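Local coordinates for protein gamma-glutamyltranspeptidase (Ggt) (Helicobacter pylori 26695, PDB 5BPK) that probably transfers gamma-glutamyl groups or hydrolyses gamma-glutamyl compounds, as an Ntn-hydrolase of the gamma-glutamyltranspeptidase family, at residues 292-296 with 314-319; 281-287 with 326-332. One frame throughout, in Å; residues are numbered along the deposited sequence. Where two conformers were deposited one is given.

Both contacts join the same two elements, helices 285-296 and 309-329, and contact 1 is nested in sequence inside the loop that contact 2 closes. Their centres lie about 17 Å apart. Neither is a surface contact, since every touching residue is buried, but contact 1 sits farther from the centre of the chain and contact 2 is nearer both to it and to the bound inhibitor. The chemistry follows the position. Contact 1 joins helix flanks through apolar contacts alone. Contact 2 joins the run leading into one helix to the end of the other, mixing proline and methionine packing with a weak arginine-to-serine hydrogen bond, and further polar bonds run from the serines into a second chain.

Contact 1 of 2, residues 292-296 with 314-319; sequences ILNVM and IAAEAM
With no ring, amide or guanidinium between them, Ile292, Val295 and Met296 meet Ile314, Ala315, Ala318 and Met319 without any flat face or edge, through aliphatic carbons and the sulfur of Met296, with some backbone CA atoms taking part. The Ala318 methyl is the centre of it. It presses on the branch point of Val295, 3.5 Å from CB to CB, tighter than a usual van der Waals contact. Val295 CG1 also lies 3.5 Å from Ala318 CB, so the alanine nests against the root of the valine, not just its tip. Ile292 flanks the same methyl with its CG2, 3.9 Å from Ala318 CB. With CG1 anti to the carbonyl carbon (chi1 -66°), CG2 falls on the Ala318 methyl while CG1 leads CD1 to Met319, 4.0 Å from its CG; the isoleucine and methionine chains cross at about a right angle there. In this Ntn-hydrolase the two helices, 285-296 and 309-329, are joined by a loop and pack as an antiparallel pair: the axes of segments 292-296 and 314-319 run at 140° between their directions and approach to 8.9 Å, a spacing the small alanines allow. Val295 also packs on Ala349, Ile352 and Phe353 of helix 346-354, and Met296 leans on Tyr271 of strand 262-271 and on Leu102 of the partner subunit. Toward the Met296 end, the thioether bends at chi3 (52°), and SD lies 4.1 Å from the Ala315 methyl. Ile314 CG2 packs against the Met296 backbone, 4.2 Å from Met296 CA.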
loop_
_atom_site.group_PDB
_atom_site.type_symbol
_atom_site.label_atom_id
_atom_site.label_comp_id
_atom_site.label_asym_id
_atom_site.label_seq_id
_atom_site.Cartn_x
_atom_site.Cartn_y
_atom_site.Cartn_z
ATOM N N ILE A 292 1.785 12.348 -12.767
ATOM C CA ILE A 292 3.210 12.704 -12.688
ATOM C C ILE A 292 3.961 12.147 -13.914
ATOM O O ILE A 292 4.756 12.845 -14.550
ATOM C CB ILE A 292 3.838 12.230 -11.359
ATOM C CG1 ILE A 292 3.230 12.991 -10.176
ATOM C CG2 ILE A 292 5.335 12.450 -11.360
ATOM C CD1 ILE A 292 3.398 12.284 -8.837
ATOM N N LEU A 293 3.692 10.898 -14.256
ATOM C CA LEU A 293 4.193 10.323 -15.507
ATOM C C LEU A 293 3.800 11.156 -16.734
ATOM O O LEU A 293 4.622 11.361 -17.634
ATOM C CB LEU A 293 3.715 8.872 -15.672
ATOM C CG LEU A 293 4.427 7.839 -14.779
ATOM C CD1 LEU A 293 3.788 6.461 -14.873
ATOM C CD2 LEU A 293 5.934 7.737 -15.086
ATOM N N ASN A 294 2.551 11.615 -16.785
ATOM C CA ASN A 294 2.101 12.458 -17.889
ATOM C C ASN A 294 2.958 13.701 -18.015
ATOM O O ASN A 294 3.281 14.098 -19.128
ATOM C CB ASN A 294 0.640 12.915 -17.766
ATOM C CG ASN A 294 -0.375 11.815 -18.028
ATOM O OD1 ASN A 294 -0.086 10.801 -18.662
ATOM N ND2 ASN A 294 -1.609 12.052 -17.574
ATOM N N VAL A 295 3.271 14.347 -16.887
ATOM C CA VAL A 295 4.109 15.552 -16.922
ATOM C C VAL A 295 5.490 15.182 -17.478
ATOM O O VAL A 295 6.000 15.830 -18.398
ATOM C CB VAL A 295 4.258 16.229 -15.525
ATOM C CG1 VAL A 295 5.196 17.441 -15.597
ATOM C CG2 VAL A 295 2.908 16.659 -14.980
ATOM N N MET A 296 6.073 14.125 -16.918
ATOM C CA MET A 296 7.409 13.650 -17.285
ATOM C C MET A 296 7.512 13.258 -18.769
ATOM O O MET A 296 8.577 13.406 -19.391
ATOM C CB MET A 296 7.773 12.443 -16.420
ATOM C CG MET A 296 8.016 12.805 -14.956
ATOM S SD MET A 296 8.075 11.393 -13.832
ATOM C CE MET A 296 9.295 10.334 -14.634
ATOM N N ILE A 314 12.337 17.895 -13.224
ATOM C CA ILE A 314 11.051 17.749 -13.910
ATOM C C ILE A 314 10.096 16.880 -13.084
ATOM O O ILE A 314 8.934 17.248 -12.850
ATOM C CB ILE A 314 11.234 17.174 -15.325
ATOM C CG1 ILE A 314 11.954 18.189 -16.214
ATOM C CG2 ILE A 314 9.897 16.808 -15.929
ATOM C CD1 ILE A 314 12.490 17.608 -17.505
ATOM N N ALA A 315 10.586 15.728 -12.634
ATOM C CA ALA A 315 9.785 14.825 -11.787
ATOM C C ALA A 315 9.322 15.491 -10.497
ATOM O O ALA A 315 8.158 15.338 -10.103
ATOM C CB ALA A 315 10.574 13.553 -11.465
ATOM N N ALA A 316 10.238 16.177 -9.821
ATOM C CA ALA A 316 9.946 16.777 -8.523
ATOM C C ALA A 316 8.919 17.905 -8.635
ATOM O O ALA A 316 8.075 18.063 -7.755
ATOM C CB ALA A 316 11.237 17.279 -7.855
ATOM N N GLU A 317 9.017 18.725 -9.684
ATOM C CA GLU A 317 8.002 19.764 -9.885
ATOM C C GLU A 317 6.625 19.173 -10.222
ATOM O O GLU A 317 5.587 19.688 -9.773
ATOM C CB GLU A 317 8.442 20.789 -10.924
ATOM C CG GLU A 317 9.682 21.584 -10.501
ATOM C CD GLU A 317 9.512 22.234 -9.134
ATOM O OE1 GLU A 317 8.718 23.184 -9.040
ATOM O OE2 GLU A 317 10.151 21.780 -8.157
ATOM N N ALA A 318 6.601 18.074 -10.978
ATOM C CA ALA A 318 5.343 17.384 -11.244
ATOM C C ALA A 318 4.750 16.827 -9.947
ATOM O O ALA A 318 3.551 16.945 -9.722
ATOM C CB ALA A 318 5.522 16.271 -12.272
ATOM N N MET A 319 5.592 16.222 -9.109
ATOM C CA MET A 319 5.174 15.708 -7.801
ATOM C C MET A 319 4.585 16.820 -6.943
ATOM O O MET A 319 3.560 16.644 -6.314
ATOM C CB MET A 319 6.360 15.102 -7.045
ATOM C CG MET A 319 6.912 13.827 -7.623
ATOM S SD MET A 319 8.515 13.396 -6.902
ATOM C CE MET A 319 8.857 11.864 -7.802
#

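Contact 2 of 2, residues 281-287 with 326-332; sequences PPSSGGT and RSVYMGD. With EDO (1,2-ethanediol), chain Q.
Ser284 and Arg326 make the polar part of this contact, and Met330 makes most of the rest, where the cis-proline turn that leads into helix 285-296 of this Ntn-hydrolase meets the C-terminal end of helix 309-329. Arg326 NE donates to Ser284 OG at 3.0 Å, but the bond is weak, bent to 129°, and the hydroxyl lies oblique to the guanidinium plane. The arginine chain is extended from CG to NE, which carries the group from the helix across to the serine. At the guanidinium edge, near its plane, NH1 gives a straighter bond of 3.2 Å to O1 of a bound ethanediol, probably from the crystallisation liquor. Met330, in the one of its two conformers described here, folds at chi2 and chi3 so that CE comes 3.7 Å from Ser284 CA. The same methyl meets Thr287 tip to tip, with CE 4.0 Å from OG1, and it approaches the Pro281 ring more loosely. Met330 is already the first residue out of the helix; beyond it, Gly331 O lies 3.8 Å from Pro281 CB, and Pro282, which follows a cis peptide bond, rests its CB 4.2 Å from Asp332 CA.

A second shell comes from the partner subunit. Ser284 OG donates to Ser72 O there, its strongest polar link, and Asp332 OD2 accepts from Arg69 N of that subunit. The bound inhibitor lies about 5 Å from the Arg326 side chain, consistent with this junction bordering the ligand pocket. Ser283 OG, hydrogen-bonded to Met74 O of the partner subunit, also makes a capping bond at the turn leading into the helix, accepting from Gly285 N at 3.0 Å and 163°.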
loop_
_atom_site.group_PDB
_atom_site.type_symbol
_atom_site.label_atom_id
_atom_site.label_comp_id
_atom_site.label_asym_id
_atom_site.label_seq_id
_atom_site.Cartn_x
_atom_site.Cartn_y
_atom_site.Cartn_z
ATOM N N PRO A 281 -9.988 5.926 -6.975
ATOM C CA PRO A 281 -10.545 6.240 -5.667
ATOM C C PRO A 281 -11.250 5.029 -5.059
ATOM O O PRO A 281 -11.964 4.319 -5.761
ATOM C CB PRO A 281 -11.516 7.380 -5.976
ATOM C CG PRO A 281 -10.796 8.127 -7.061
ATOM C CD PRO A 281 -10.230 7.020 -7.932
ATOM N N PRO A 282 -11.079 4.797 -3.750
ATOM C CA PRO A 282 -10.607 5.693 -2.700
ATOM C C PRO A 282 -9.097 5.783 -2.478
ATOM O O PRO A 282 -8.676 6.361 -1.481
ATOM C CB PRO A 282 -11.300 5.137 -1.458
ATOM C CG PRO A 282 -11.328 3.691 -1.712
ATOM C CD PRO A 282 -11.601 3.549 -3.179
ATOM N N SER A 283 -8.293 5.253 -3.393
ATOM C CA SER A 283 -6.891 5.651 -3.432
ATOM C C SER A 283 -6.692 6.870 -4.336
ATOM O O SER A 283 -7.398 7.039 -5.328
ATOM C CB SER A 283 -5.989 4.527 -3.897
ATOM O OG SER A 283 -4.654 4.894 -3.652
ATOM N N SER A 284 -5.725 7.704 -3.965
ATOM C CA SER A 284 -5.221 8.786 -4.799
ATOM C C SER A 284 -4.027 8.301 -5.625
ATOM O O SER A 284 -3.576 8.995 -6.539
ATOM C CB SER A 284 -4.747 9.938 -3.906
ATOM O OG SER A 284 -3.602 9.559 -3.151
ATOM N N GLY A 285 -3.521 7.110 -5.309
ATOM C CA GLY A 285 -2.228 6.677 -5.831
ATOM C C GLY A 285 -2.141 6.565 -7.342
ATOM O O GLY A 285 -1.248 7.134 -7.966
ATOM N N GLY A 286 -3.082 5.840 -7.927
ATOM C CA GLY A 286 -3.091 5.644 -9.375
ATOM C C GLY A 286 -3.242 6.952 -10.138
ATOM O O GLY A 286 -2.581 7.177 -11.167
ATOM N N THR A 287 -4.104 7.828 -9.632
ATOM C CA THR A 287 -4.364 9.091 -10.306
ATOM C C THR A 287 -3.104 9.935 -10.356
ATOM O O THR A 287 -2.719 10.421 -11.421
ATOM C CB THR A 287 -5.504 9.858 -9.611
ATOM O OG1 THR A 287 -6.724 9.114 -9.751
ATOM C CG2 THR A 287 -5.681 11.273 -10.183
ATOM N N ARG A 326 -3.792 16.686 -4.646
ATOM C CA ARG A 326 -4.286 15.649 -3.733
ATOM C C ARG A 326 -5.013 16.228 -2.524
ATOM O O ARG A 326 -6.065 15.722 -2.120
ATOM C CB ARG A 326 -3.112 14.789 -3.239
ATOM C CG ARG A 326 -3.506 13.561 -2.425
ATOM C CD ARG A 326 -2.270 12.955 -1.758
ATOM N NE ARG A 326 -2.561 11.640 -1.182
ATOM C CZ ARG A 326 -3.144 11.408 0.001
ATOM N NH1 ARG A 326 -3.500 12.402 0.806
ATOM N NH2 ARG A 326 -3.369 10.156 0.395
ATOM N N SER A 327 -4.450 17.290 -1.962
ATOM C CA SER A 327 -4.936 17.888 -0.716
ATOM C C SER A 327 -6.354 18.487 -0.797
ATOM O O SER A 327 -7.005 18.662 0.233
ATOM C CB SER A 327 -3.958 18.968 -0.232
ATOM O OG SER A 327 -4.083 20.150 -0.994
ATOM N N VAL A 328 -6.795 18.801 -2.014
ATOM C CA VAL A 328 -8.100 19.411 -2.255
ATOM C C VAL A 328 -9.080 18.453 -2.927
ATOM O O VAL A 328 -10.231 18.331 -2.505
ATOM C CB VAL A 328 -7.956 20.659 -3.149
ATOM C CG1 VAL A 328 -9.321 21.226 -3.487
ATOM C CG2 VAL A 328 -7.082 21.699 -2.461
ATOM N N TYR A 329 -8.621 17.768 -3.971
ATOM C CA TYR A 329 -9.525 17.042 -4.885
ATOM C C TYR A 329 -9.830 15.594 -4.549
ATOM O O TYR A 329 -10.798 15.046 -5.085
ATOM C CB TYR A 329 -8.998 17.118 -6.314
ATOM C CG TYR A 329 -8.862 18.525 -6.843
ATOM C CD1 TYR A 329 -9.981 19.349 -7.011
ATOM C CD2 TYR A 329 -7.626 19.018 -7.225
ATOM C CE1 TYR A 329 -9.845 20.642 -7.517
ATOM C CE2 TYR A 329 -7.484 20.293 -7.724
ATOM C CZ TYR A 329 -8.591 21.101 -7.866
ATOM O OH TYR A 329 -8.420 22.375 -8.369
ATOM N N MET A 330 -9.036 14.971 -3.681
ATOM C CA MET A 330 -9.100 13.520 -3.525
ATOM C C MET A 330 -9.799 13.044 -2.242
ATOM O O MET A 330 -9.570 13.557 -1.143
ATOM C CB MET A 330 -7.693 12.928 -3.652
ATOM C CG MET A 330 -6.981 13.346 -4.940
ATOM S SD MET A 330 -7.756 12.853 -6.507
ATOM C CE MET A 330 -7.715 11.068 -6.394
ATOM N N GLY A 331 -10.668 12.055 -2.428
ATOM C CA GLY A 331 -11.405 11.393 -1.349
ATOM C C GLY A 331 -12.162 10.213 -1.940
ATOM O O GLY A 331 -11.992 9.879 -3.114
ATOM N N ASP A 332 -13.000 9.585 -1.130
ATOM C CA ASP A 332 -13.859 8.481 -1.582
ATOM C C ASP A 332 -14.919 9.036 -2.545
ATOM O O ASP A 332 -15.805 9.785 -2.135
ATOM C CB ASP A 332 -14.516 7.840 -0.356
ATOM C CG ASP A 332 -15.369 6.629 -0.682
ATOM O OD1 ASP A 332 -15.614 6.320 -1.870
ATOM O OD2 ASP A 332 -15.809 5.981 0.299
HETATM C C1 EDO Q . -4.318 13.092 4.734
HETATM O O1 EDO Q . -4.997 12.515 3.606
HETATM C C2 EDO Q . -5.233 13.237 5.942
HETATM O O2 EDO Q . -5.007 14.494 6.611
#